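Local coordinates for NOVP (PDB 2WK1), which transfers a methyl group from S-adenosyl-L-methionine to the 4-hydroxyl of the noviose sugar, the penultimate step in the biosynthesis of the antibiotic novobiocin, at residues Gly108-Thr113 / Leu210-Met215; Gly237-Val242 / Tyr277-Arg282. One frame throughout, in Å; residues are numbered along the deposited sequence. Where two conformers were deposited one is given.

Contact 1: residues Gly108-Thr113 / Leu210-Met215; sequences GDLVET and LAVLRM. With SAH (S-adenosyl-L-homocysteine), chain B; EDO (1,2-ethanediol), chain F.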
ATOM      1  N   GLY A 108      27.626  -5.260   6.090  1.00 13.48           N
ATOM      2  CA  GLY A 108      26.861  -5.509   7.290  1.00 12.62           C
ATOM      3  C   GLY A 108      25.375  -5.737   7.092  1.00 11.89           C
ATOM      4  O   GLY A 108      24.795  -5.429   6.042  1.00 12.41           O
ATOM      5  N   ASP A 109      24.785  -6.281   8.155  1.00 11.25           N
ATOM      6  CA  ASP A 109      23.358  -6.485   8.217  1.00 10.74           C
ATOM      7  C   ASP A 109      22.651  -5.196   8.649  1.00 10.33           C
ATOM      8  O   ASP A 109      23.276  -4.158   8.936  1.00 11.28           O
ATOM      9  CB  ASP A 109      23.054  -7.640   9.147  1.00 10.89           C
ATOM     10  CG  ASP A 109      23.450  -8.997   8.564  1.00 12.80           C
ATOM     11  OD1 ASP A 109      23.589  -9.120   7.310  1.00 13.82           O
ATOM     12  OD2 ASP A 109      23.595  -9.934   9.393  1.00 16.45           O
ATOM     13  N   LEU A 110      21.322  -5.259   8.658  1.00  9.48           N
ATOM     14  CA  LEU A 110      20.487  -4.145   9.056  1.00  9.57           C
ATOM     15  C   LEU A 110      19.727  -4.592  10.309  1.00 10.09           C
ATOM     16  O   LEU A 110      19.308  -5.752  10.378  1.00 10.75           O
ATOM     17  CB  LEU A 110      19.485  -3.823   7.942  1.00 10.13           C
ATOM     18  CG  LEU A 110      20.053  -3.605   6.540  1.00 11.19           C
ATOM     19  CD1 LEU A 110      18.925  -3.326   5.558  1.00 13.12           C
ATOM     20  CD2 LEU A 110      21.100  -2.514   6.528  1.00 12.69           C
ATOM     21  N   VAL A 111      19.537  -3.714  11.286  1.00 10.02           N
ATOM     22  CA  VAL A 111      18.777  -4.061  12.477  1.00 10.36           C
ATOM     23  C   VAL A 111      17.931  -2.921  12.956  1.00  9.40           C
ATOM     24  O   VAL A 111      18.356  -1.769  12.873  1.00 10.24           O
ATOM     25  CB  VAL A 111      19.714  -4.544  13.601  1.00 10.79           C
ATOM     26  CG1 VAL A 111      20.676  -3.463  14.038  1.00 11.74           C
ATOM     27  CG2 VAL A 111      18.909  -5.088  14.798  1.00 11.89           C
ATOM     28  N   GLU A 112      16.746  -3.232  13.464  1.00 10.10           N
ATOM     29  CA  GLU A 112      15.971  -2.313  14.263  1.00 10.72           C
ATOM     30  C   GLU A 112      15.740  -2.904  15.629  1.00  9.65           C
ATOM     31  O   GLU A 112      15.336  -4.069  15.750  1.00 10.27           O
ATOM     32  CB  GLU A 112      14.619  -1.994  13.644  1.00 12.11           C
ATOM     33  CG  GLU A 112      14.007  -0.787  14.374  1.00 15.96           C
ATOM     34  CD  GLU A 112      12.665  -0.323  13.845  1.00 18.98           C
ATOM     35  OE1 GLU A 112      11.869  -1.207  13.511  1.00 21.27           O
ATOM     36  OE2 GLU A 112      12.413   0.922  13.786  1.00 18.97           O
ATOM     37  N   THR A 113      16.060  -2.126  16.653  1.00  9.88           N
ATOM     38  CA  THR A 113      15.789  -2.462  18.032  1.00 10.16           C
ATOM     39  C   THR A 113      14.565  -1.700  18.501  1.00  9.77           C
ATOM     40  O   THR A 113      14.640  -0.519  18.803  1.00 11.62           O
ATOM     41  CB  THR A 113      17.013  -2.233  18.953  1.00 10.55           C
ATOM     42  OG1 THR A 113      17.463  -0.884  18.851  1.00 13.40           O
ATOM     43  CG2 THR A 113      18.140  -3.142  18.584  1.00 12.57           C
ATOM     44  N   LEU A 210      27.250  -4.743  11.259  1.00 12.11           N
ATOM     45  CA  LEU A 210      26.044  -3.975  10.944  1.00 11.20           C
ATOM     46  C   LEU A 210      26.392  -2.797  10.050  1.00 10.78           C
ATOM     47  O   LEU A 210      27.357  -2.062  10.298  1.00 12.80           O
ATOM     48  CB  LEU A 210      25.412  -3.427  12.228  1.00 11.32           C
ATOM     49  CG  LEU A 210      24.744  -4.451  13.141  1.00 11.55           C
ATOM     50  CD1 LEU A 210      24.379  -3.816  14.464  1.00 12.44           C
ATOM     51  CD2 LEU A 210      23.553  -5.091  12.424  1.00 12.97           C
ATOM     52  N   ALA A 211      25.592  -2.615   9.011  1.00  9.99           N
ATOM     53  CA  ALA A 211      25.662  -1.425   8.178  1.00  9.82           C
ATOM     54  C   ALA A 211      24.690  -0.339   8.623  1.00  9.97           C
ATOM     55  O   ALA A 211      24.985   0.859   8.459  1.00 10.64           O
ATOM     56  CB  ALA A 211      25.465  -1.796   6.713  1.00 11.17           C
ATOM     57  N   VAL A 212      23.533  -0.714   9.173  1.00  9.54           N
ATOM     58  CA  VAL A 212      22.578   0.256   9.729  1.00  9.54           C
ATOM     59  C   VAL A 212      22.060  -0.298  11.043  1.00  9.20           C
ATOM     60  O   VAL A 212      21.569  -1.423  11.093  1.00 10.56           O
ATOM     61  CB  VAL A 212      21.394   0.567   8.775  1.00 10.06           C
ATOM     62  CG1 VAL A 212      20.439   1.566   9.441  1.00 13.02           C
ATOM     63  CG2 VAL A 212      21.879   1.097   7.411  1.00 11.38           C
ATOM     64  N   LEU A 213      22.158   0.512  12.091  1.00  9.50           N
ATOM     65  CA  LEU A 213      21.600   0.235  13.413  1.00  9.33           C
ATOM     66  C   LEU A 213      20.533   1.273  13.679  1.00  8.91           C
ATOM     67  O   LEU A 213      20.865   2.419  13.852  1.00 10.26           O
ATOM     68  CB  LEU A 213      22.702   0.337  14.450  1.00  9.67           C
ATOM     69  CG  LEU A 213      22.348   0.349  15.931  1.00 11.63           C
ATOM     70  CD1 LEU A 213      21.455  -0.849  16.281  1.00 13.70           C
ATOM     71  CD2 LEU A 213      23.622   0.434  16.793  1.00 13.07           C
ATOM     72  N   ARG A 214      19.261   0.875  13.674  1.00  8.71           N
ATOM     73  CA  ARG A 214      18.144   1.793  13.961  1.00  8.97           C
ATOM     74  C   ARG A 214      17.629   1.488  15.357  1.00  9.40           C
ATOM     75  O   ARG A 214      17.285   0.359  15.655  1.00 11.76           O
ATOM     76  CB  ARG A 214      17.037   1.709  12.931  1.00  9.50           C
ATOM     77  CG  ARG A 214      15.969   2.773  13.181  1.00 10.99           C
ATOM     78  CD  ARG A 214      14.876   2.828  12.101  1.00 12.14           C
ATOM     79  NE  ARG A 214      14.292   4.156  12.098  1.00 12.49           N
ATOM     80  CZ  ARG A 214      13.461   4.609  13.036  1.00 12.57           C
ATOM     81  NH1 ARG A 214      12.913   3.770  13.899  1.00 13.17           N
ATOM     82  NH2 ARG A 214      13.161   5.885  13.077  1.00 13.50           N
ATOM     83  N   MET A 215      17.621   2.494  16.210  1.00  9.88           N
ATOM     84  CA  MET A 215      17.254   2.359  17.611  1.00 11.18           C
ATOM     85  C   MET A 215      15.931   3.045  17.856  1.00 10.30           C
ATOM     86  O   MET A 215      15.801   4.253  17.594  1.00 11.23           O
ATOM     87  CB  MET A 215      18.346   2.957  18.493  1.00 12.95           C
ATOM     88  CG  MET A 215      19.746   2.414  18.197  1.00 14.06           C
ATOM     89  SD  MET A 215      20.909   2.826  19.478  1.00 17.86           S
ATOM     90  CE  MET A 215      20.762   4.572  19.449  1.00 16.07           C
TER
HETATM   91  N   SAH B 301      10.110   1.292  15.188  1.00 13.37           N
HETATM   92  CA  SAH B 301       8.637   1.096  15.409  1.00 12.08           C
HETATM   93  CB  SAH B 301       8.216   1.735  16.734  1.00 12.83           C
HETATM   94  CG  SAH B 301       8.841   1.081  17.958  1.00 12.65           C
HETATM   95  SD  SAH B 301       7.806   1.281  19.414  1.00 13.50           S
HETATM   96  C   SAH B 301       7.855   1.558  14.211  1.00 12.60           C
HETATM   97  O   SAH B 301       6.662   1.862  14.329  1.00 12.66           O
HETATM   98  OXT SAH B 301       8.389   1.536  13.110  1.00 13.28           O
HETATM   99  C5' SAH B 301       8.928   0.748  20.721  1.00 12.31           C
HETATM  100  C4' SAH B 301       9.224  -0.767  20.664  1.00 11.69           C
HETATM  101  O4' SAH B 301      10.371  -1.034  21.508  1.00 11.41           O
HETATM  102  C3' SAH B 301       8.081  -1.669  21.129  1.00 12.46           C
HETATM  103  O3' SAH B 301       7.723  -2.643  20.132  1.00 13.07           O
HETATM  104  C2' SAH B 301       8.654  -2.319  22.407  1.00 11.81           C
HETATM  105  O2' SAH B 301       8.204  -3.651  22.663  1.00 13.24           O
HETATM  106  C1' SAH B 301      10.167  -2.291  22.164  1.00 10.43           C
HETATM  107  N9  SAH B 301      11.037  -2.248  23.341  1.00 10.57           N
HETATM  108  C8  SAH B 301      11.333  -1.131  24.053  1.00 12.23           C
HETATM  109  N7  SAH B 301      12.269  -1.400  24.996  1.00 12.06           N
HETATM  110  C5  SAH B 301      12.589  -2.710  24.859  1.00 10.80           C
HETATM  111  C6  SAH B 301      13.529  -3.606  25.485  1.00 11.01           C
HETATM  112  N6  SAH B 301      14.296  -3.179  26.474  1.00 12.27           N
HETATM  113  N1  SAH B 301      13.594  -4.865  25.039  1.00 11.08           N
HETATM  114  C2  SAH B 301      12.848  -5.297  24.007  1.00 10.84           C
HETATM  115  N3  SAH B 301      11.949  -4.542  23.367  1.00 10.66           N
HETATM  116  C4  SAH B 301      11.823  -3.255  23.753  1.00 10.29           C
HETATM  117  C1  EDO F 551      16.681   4.828  20.793  1.00 27.20           C
HETATM  118  O1  EDO F 551      16.359   3.543  21.444  1.00 23.07           O
HETATM  119  C2  EDO F 551      15.812   6.032  21.205  1.00 27.25           C
HETATM  120  O2  EDO F 551      14.821   6.303  20.185  1.00 27.28           O
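Val111 fills the hollow between two leucines of the parallel neighbour strand. Its CG1 branch, held between backbone N and carbonyl carbon (chi1 63°), lies 3.5 Å from Leu213 CD1 and 3.7 Å from Leu210 CD2, so one methyl serves both. A beta-branched residue suits this place, being broad close to the backbone. On the other face a leucine methyl does similar work: Leu110 CD2 comes 3.8 Å from Val212 CG2, the two side chains meeting at a slant. Where the register slips, a beta bulge lets Asp109 O accept a firm bond from Ala211 N at 2.8 Å and a weak one from Val212 N. Gly108 CA lies 3.6 Å from Ala211 N, and its positive phi of 135° is a backbone shape that glycine takes readily. Farther on the pairing is regular, with Arg214 N meeting Val111 O at 2.9 Å.

At the C-terminal ends the face of Leu110 and Val212 turns polar. Glu112 and Arg214 run side by side, both extended, and OE2 takes NH1 at 2.9 Å, with carboxylate and guanidinium planes 73° apart. The same Glu112 OE2 lies 2.7 Å from the amino N of S-adenosylhomocysteine, so a carboxylate here faces two groups likely to be cationic. Arg214 also forms salt bridges with Asp216 and Asp243, both predicted magnesium ligands.

Helices 87-103 and 119-130 pack on the face of Leu110, Glu112 and Arg214, and helix 220-230 packs on that of Thr113, Leu213 and Met215; strand 138-142 borders 109-113, and strand 238-242 borders 210-215.

Contact 2: residues Gly237-Val242 / Tyr277-Arg282; sequences GGYVIV and YWQRTR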
ATOM      1  N   GLY A 237      31.451   3.755   7.746  1.00 12.87           N
ATOM      2  CA  GLY A 237      30.559   4.078   6.648  1.00 12.84           C
ATOM      3  C   GLY A 237      29.107   3.767   6.951  1.00 12.97           C
ATOM      4  O   GLY A 237      28.243   4.190   6.211  1.00 13.75           O
ATOM      5  N   GLY A 238      28.871   3.017   8.027  1.00 11.96           N
ATOM      6  CA  GLY A 238      27.516   2.654   8.428  1.00 11.97           C
ATOM      7  C   GLY A 238      26.864   3.743   9.242  1.00 11.06           C
ATOM      8  O   GLY A 238      27.470   4.766   9.554  1.00 12.22           O
ATOM      9  N   TYR A 239      25.594   3.534   9.538  1.00 10.09           N
ATOM     10  CA  TYR A 239      24.755   4.527  10.170  1.00 10.03           C
ATOM     11  C   TYR A 239      24.113   4.040  11.438  1.00  9.79           C
ATOM     12  O   TYR A 239      23.714   2.878  11.524  1.00 10.60           O
ATOM     13  CB  TYR A 239      23.636   4.945   9.209  1.00 10.84           C
ATOM     14  CG  TYR A 239      24.110   5.668   7.978  1.00 11.13           C
ATOM     15  CD1 TYR A 239      24.311   7.039   7.980  1.00 12.57           C
ATOM     16  CD2 TYR A 239      24.351   4.996   6.798  1.00 12.56           C
ATOM     17  CE1 TYR A 239      24.765   7.693   6.833  1.00 13.85           C
ATOM     18  CE2 TYR A 239      24.811   5.641   5.669  1.00 13.02           C
ATOM     19  CZ  TYR A 239      24.985   6.996   5.677  1.00 14.16           C
ATOM     20  OH  TYR A 239      25.434   7.691   4.551  1.00 17.87           O
ATOM     21  N   VAL A 240      23.994   4.945  12.398  1.00 10.31           N
ATOM     22  CA  VAL A 240      23.189   4.767  13.595  1.00  9.72           C
ATOM     23  C   VAL A 240      22.074   5.771  13.567  1.00  8.81           C
ATOM     24  O   VAL A 240      22.315   6.978  13.451  1.00  9.84           O
ATOM     25  CB  VAL A 240      23.998   4.929  14.875  1.00 10.05           C
ATOM     26  CG1 VAL A 240      23.107   4.741  16.102  1.00 11.68           C
ATOM     27  CG2 VAL A 240      25.217   3.982  14.871  1.00 12.60           C
ATOM     28  N   ILE A 241      20.847   5.281  13.623  1.00  8.99           N
ATOM     29  CA  ILE A 241      19.649   6.117  13.596  1.00  9.48           C
ATOM     30  C   ILE A 241      18.994   6.081  14.991  1.00  9.17           C
ATOM     31  O   ILE A 241      18.772   5.000  15.520  1.00 10.14           O
ATOM     32  CB  ILE A 241      18.643   5.640  12.533  1.00  9.81           C
ATOM     33  CG1 ILE A 241      19.240   5.661  11.113  1.00 11.17           C
ATOM     34  CG2 ILE A 241      17.341   6.418  12.646  1.00 11.91           C
ATOM     35  CD1 ILE A 241      18.471   4.846  10.106  1.00 12.82           C
ATOM     36  N   VAL A 242      18.689   7.244  15.543  1.00 10.13           N
ATOM     37  CA  VAL A 242      18.046   7.374  16.846  1.00 10.81           C
ATOM     38  C   VAL A 242      16.658   7.941  16.590  1.00 10.81           C
ATOM     39  O   VAL A 242      16.511   9.120  16.212  1.00 11.03           O
ATOM     40  CB  VAL A 242      18.823   8.335  17.768  1.00 11.55           C
ATOM     41  CG1 VAL A 242      18.198   8.364  19.111  1.00 14.65           C
ATOM     42  CG2 VAL A 242      20.319   7.974  17.825  1.00 14.43           C
ATOM     43  N   TYR A 277      20.549  11.055  13.303  1.00  9.62           N
ATOM     44  CA  TYR A 277      21.391   9.949  12.929  1.00  9.77           C
ATOM     45  C   TYR A 277      22.826  10.388  12.805  1.00  9.94           C
ATOM     46  O   TYR A 277      23.101  11.579  12.686  1.00 10.96           O
ATOM     47  CB  TYR A 277      20.889   9.272  11.628  1.00 11.12           C
ATOM     48  CG  TYR A 277      21.092  10.049  10.364  1.00 11.99           C
ATOM     49  CD1 TYR A 277      20.355  11.167  10.068  1.00 13.02           C
ATOM     50  CD2 TYR A 277      21.993   9.615   9.429  1.00 17.98           C
ATOM     51  CE1 TYR A 277      20.549  11.863   8.887  1.00 13.31           C
ATOM     52  CE2 TYR A 277      22.178  10.297   8.240  1.00 19.14           C
ATOM     53  CZ  TYR A 277      21.463  11.443   7.993  1.00 16.37           C
ATOM     54  OH  TYR A 277      21.656  12.118   6.798  1.00 22.46           O
ATOM     55  N   TRP A 278      23.741   9.437  12.789  1.00 10.42           N
ATOM     56  CA  TRP A 278      25.113   9.724  12.435  1.00 10.80           C
ATOM     57  C   TRP A 278      25.691   8.625  11.589  1.00 10.76           C
ATOM     58  O   TRP A 278      25.208   7.497  11.580  1.00 10.77           O
ATOM     59  CB  TRP A 278      25.982   9.981  13.680  1.00 11.80           C
ATOM     60  CG  TRP A 278      26.488   8.821  14.511  1.00 11.60           C
ATOM     61  CD1 TRP A 278      27.693   8.185  14.374  1.00 12.99           C
ATOM     62  CD2 TRP A 278      25.916   8.304  15.728  1.00 11.00           C
ATOM     63  NE1 TRP A 278      27.869   7.263  15.378  1.00 13.31           N
ATOM     64  CE2 TRP A 278      26.806   7.325  16.232  1.00 12.10           C
ATOM     65  CE3 TRP A 278      24.716   8.532  16.407  1.00 11.80           C
ATOM     66  CZ2 TRP A 278      26.547   6.619  17.398  1.00 12.66           C
ATOM     67  CZ3 TRP A 278      24.481   7.838  17.575  1.00 12.72           C
ATOM     68  CH2 TRP A 278      25.380   6.899  18.061  1.00 13.08           C
ATOM     69  N   GLN A 279      26.781   8.963  10.910  1.00 11.55           N
ATOM     70  CA  GLN A 279      27.554   8.031  10.125  1.00 11.69           C
ATOM     71  C   GLN A 279      28.862   7.806  10.829  1.00 11.98           C
ATOM     72  O   GLN A 279      29.526   8.754  11.215  1.00 13.52           O
ATOM     73  CB  GLN A 279      27.829   8.546   8.717  1.00 12.98           C
ATOM     74  CG  GLN A 279      28.538   7.541   7.857  1.00 15.04           C
ATOM     75  CD  GLN A 279      28.725   8.015   6.442  1.00 17.14           C
ATOM     76  OE1 GLN A 279      28.971   9.204   6.200  1.00 21.75           O
ATOM     77  NE2 GLN A 279      28.637   7.089   5.490  1.00 18.00           N
ATOM     78  N   ARG A 280      29.235   6.553  11.004  1.00 11.98           N
ATOM     79  CA  ARG A 280      30.513   6.252  11.604  1.00 13.11           C
ATOM     80  C   ARG A 280      31.655   6.451  10.612  1.00 14.97           C
ATOM     81  O   ARG A 280      31.650   5.892   9.518  1.00 15.81           O
ATOM     82  CB  ARG A 280      30.565   4.543  12.061  0.50 13.25           C
ATOM     83  CG  ARG A 280      31.933   4.405  12.729  0.50 13.48           C
ATOM     84  CD  ARG A 280      32.138   2.989  13.015  0.50 18.57           C
ATOM     85  NE  ARG A 280      33.592   2.765  13.389  0.50 16.86           N
ATOM     86  CZ  ARG A 280      34.203   1.564  13.283  0.50 17.18           C
ATOM     87  NH1 ARG A 280      33.828   0.423  12.900  0.50 18.40           N
ATOM     88  NH2 ARG A 280      35.647   1.665  13.723  0.50 18.56           N
ATOM     89  N   THR A 281      32.654   7.243  10.992  1.00 17.68           N
ATOM     90  CA  THR A 281      33.783   7.453  10.097  1.00 21.03           C
ATOM     91  C   THR A 281      35.081   6.912  10.664  1.00 22.76           C
ATOM     92  O   THR A 281      36.088   6.875   9.937  1.00 24.92           O
ATOM     93  CB  THR A 281      33.949   8.935   9.775  1.00 22.30           C
ATOM     94  OG1 THR A 281      34.238   9.639  10.981  1.00 23.94           O
ATOM     95  CG2 THR A 281      32.691   9.498   9.090  1.00 23.94           C
ATOM     96  N   ARG A 282      35.078   6.494  11.926  1.00 25.39           N
ATOM     97  CA  ARG A 282      36.297   6.018  12.587  1.00 27.93           C
ATOM     98  C   ARG A 282      35.976   4.983  13.646  1.00 29.44           C
ATOM     99  O   ARG A 282      34.845   4.883  14.158  1.00 29.94           O
ATOM    100  CB  ARG A 282      37.079   7.187  13.216  1.00 28.84           C
ATOM    101  OXT ARG A 282      36.873   4.218  14.012  1.00 31.59           O
TER
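The indole of Trp278 lies flat against Val240, whose CB sits 3.7 Å above the centre of the six-membered ring in a CH-pi contact almost exactly on the ring normal. The two valine methyls spread over different parts of the ring system: CG1 reaches CZ3 at 3.7 Å, while CG2 lies over the CE2 and CZ2 side. Trp278 CG stands between its backbone N and carbonyl carbon (chi1 79°), which folds the ring back over the neighbouring strand, and a compact branched side chain gives it a level surface to rest on. Arg259 adds a cation-pi contact to the indole.

These two residues form the hydrogen-bonded pair of an antiparallel pairing, with Val240 N to Trp278 O and Trp278 N to Val240 O both 2.9 Å. In the Rossmann-like methyltransferase fold, whose strand order here is 3-2-1-4-5-7-6, this is the junction of strands 238-242 and 276-279, where the last strand of the chain is inserted antiparallel to both of its neighbours.

On the opposite face Tyr239 has partners along both flanks. Tyr277 lies alongside, pointing the same way, its plane turned 45° from that of Tyr239, and brings its ring edge to Tyr239 CD1. Gln279 CG sits over one face of the Tyr239 ring, offset toward the rim, and the amide continues nearly parallel to the ring, 12° apart. Extension of the glutamine chain carries NE2 to Gly237 O at 3.0 Å; the bond is straight at the hydrogen, though the donor stands above the carbonyl plane. Tyr239 OH itself is hydrogen-bonded to Asp100 of helix 87-103.

Contacts 1 and 2 lie in one mixed seven-stranded sheet, their centres about 10 Å apart. They follow in series along the chain, 109-113 pairing with 210-215 before 238-242 pairs with 276-279. The inner strands, 210-215 and 238-242, are themselves neighbours: Leu213 O meets Ile241 N at 2.9 Å, Met215 N meets Ile241 O at 2.8 Å, and Arg214 NE packs on Ile241 CG2. Four adjacent strands thus run without a break from the middle of the sheet toward its antiparallel side, with helix 87-103 touching both contacts. Contact 1 reaches the bound S-adenosylhomocysteine directly, whereas contact 2 extends the sheet beside it, strand 238-242 leading into the predicted magnesium ligands Asp243 and Asp244.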